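Local coordinates for general Secretion Pathway Protein (Vibrio vulnificus, PDB 4G54), which forms a periplasmic part of the EpsAB fusion protein of the type II secretion system and probably binds peptidoglycan, at residues T28-A31 against Q32-E36. Numbering follows the deposited sequence.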
loop_
_atom_site.group_PDB
_atom_site.type_symbol
_atom_site.label_atom_id
_atom_site.label_comp_id
_atom_site.label_asym_id
_atom_site.label_seq_id
_atom_site.Cartn_x
_atom_site.Cartn_y
_atom_site.Cartn_z
ATOM N N THR A 28 5.690 -19.268 -4.985
ATOM C CA THR A 28 5.256 -19.687 -6.310
ATOM C C THR A 28 3.799 -19.400 -6.647
ATOM O O THR A 28 3.370 -19.650 -7.771
ATOM C CB THR A 28 5.519 -21.217 -6.490
ATOM O OG1 THR A 28 4.758 -21.892 -5.489
ATOM C CG2 THR A 28 6.975 -21.508 -6.255
ATOM N N THR A 29 3.049 -18.830 -5.704
ATOM C CA THR A 29 1.688 -18.416 -5.978
ATOM C C THR A 29 1.489 -17.040 -5.463
ATOM O O THR A 29 2.193 -16.601 -4.512
ATOM C CB THR A 29 0.620 -19.291 -5.299
ATOM O OG1 THR A 29 0.673 -19.113 -3.878
ATOM C CG2 THR A 29 0.832 -20.762 -5.601
ATOM N N ARG A 30 0.506 -16.375 -6.076
ATOM C CA ARG A 30 0.186 -14.999 -5.688
ATOM C C ARG A 30 -0.285 -14.987 -4.230
ATOM O O ARG A 30 0.056 -14.093 -3.493
ATOM C CB ARG A 30 -0.825 -14.400 -6.627
ATOM C CG ARG A 30 -0.923 -12.864 -6.386
ATOM C CD ARG A 30 -2.027 -12.120 -7.145
ATOM N NE ARG A 30 -2.313 -12.616 -8.480
ATOM C CZ ARG A 30 -1.714 -12.215 -9.573
ATOM N NH1 ARG A 30 -0.789 -11.251 -9.531
ATOM N NH2 ARG A 30 -2.059 -12.771 -10.769
ATOM N N ALA A 31 -1.067 -15.985 -3.827
ATOM C CA ALA A 31 -1.584 -16.010 -2.462
ATOM C C ALA A 31 -0.424 -16.124 -1.474
ATOM O O ALA A 31 -0.448 -15.463 -0.453
ATOM C CB ALA A 31 -2.540 -17.197 -2.303
ATOM N N GLN A 32 0.588 -16.912 -1.774
ATOM C CA GLN A 32 1.760 -17.002 -0.924
ATOM C C GLN A 32 2.461 -15.632 -0.807
ATOM O O GLN A 32 2.820 -15.153 0.312
ATOM C CB GLN A 32 2.761 -18.019 -1.542
ATOM C CG GLN A 32 3.797 -18.385 -0.640
ATOM C CD GLN A 32 4.625 -19.472 -1.217
ATOM O OE1 GLN A 32 4.349 -19.980 -2.348
ATOM N NE2 GLN A 32 5.660 -19.860 -0.462
ATOM N N GLY A 33 2.645 -14.979 -1.963
ATOM C CA GLY A 33 3.228 -13.616 -1.947
ATOM C C GLY A 33 2.432 -12.621 -1.177
ATOM O O GLY A 33 3.000 -11.768 -0.492
ATOM N N LEU A 34 1.122 -12.680 -1.324
ATOM C CA LEU A 34 0.265 -11.673 -0.618
ATOM C C LEU A 34 0.226 -11.960 0.878
ATOM O O LEU A 34 0.210 -11.000 1.680
ATOM C CB LEU A 34 -1.157 -11.659 -1.134
ATOM C CG LEU A 34 -1.279 -11.084 -2.516
ATOM C CD1 LEU A 34 -2.709 -11.339 -2.932
ATOM C CD2 LEU A 34 -0.975 -9.529 -2.523
ATOM N N GLU A 35 0.321 -13.245 1.259
ATOM C CA GLU A 35 0.435 -13.538 2.699
ATOM C C GLU A 35 1.686 -12.821 3.248
ATOM O O GLU A 35 1.641 -12.221 4.346
ATOM C CB GLU A 35 0.450 -15.075 2.974
ATOM C CG GLU A 35 0.404 -15.357 4.425
ATOM C CD GLU A 35 0.506 -16.847 4.714
ATOM O OE1 GLU A 35 0.791 -17.624 3.777
ATOM O OE2 GLU A 35 0.322 -17.205 5.894
ATOM N N GLU A 36 2.808 -12.845 2.541
ATOM C CA GLU A 36 4.003 -12.164 2.989
ATOM C C GLU A 36 3.805 -10.627 2.999
ATOM O O GLU A 36 4.287 -9.934 3.906
ATOM C CB GLU A 36 5.184 -12.574 2.061
ATOM C CG GLU A 36 6.606 -12.256 2.672
ATOM C CD GLU A 36 6.949 -13.114 3.870
ATOM O OE1 GLU A 36 6.219 -14.131 4.170
ATOM O OE2 GLU A 36 8.011 -12.786 4.467
#
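The side chain of Gln32 reaches back past the start of its own helix to Thr28, where Gln32 OE1 accepts a hydrogen bond from Thr28 N at 3.0 Å. That donor stands 53° out of the amide's carbonyl plane, approaching from above rather than on a lone pair. With CG anti to the backbone N (chi1 -167°) and the rest of the chain extended, the amide of Gln32 is carried back to the preceding loop. In the other direction Thr29 caps the helix: Thr29 OG1, set between its own N and carbonyl carbon, accepts from Gln32 N at 3.0 Å. The N-H...O angle of 160° makes this bond nearly straight, and the two side chains cross at about a right angle.

The regular i to i+4 bonds begin at once, Gly33 N donating to Thr29 O (3.1 Å) and Leu34 N to Arg30 O (2.8 Å). Ala31 O takes Glu35 N at 2.9 Å and also lies 3.6 Å from Glu35 CB, while the Ala31 methyl packs against Thr50 of a loop. Arg30 and Leu34 run alongside each other toward the sheet, Arg30 CG 4.2 Å from Leu34 CD1. There Leu34 meets Leu80 and Leu129, and Arg30 NH1 forms a salt bridge with Glu125 and a hydrogen bond with Thr127. The arrangement is a threonine N-cap opening the helix 30-40, which packs on the antiparallel sheet of the peptidase C39-like domain.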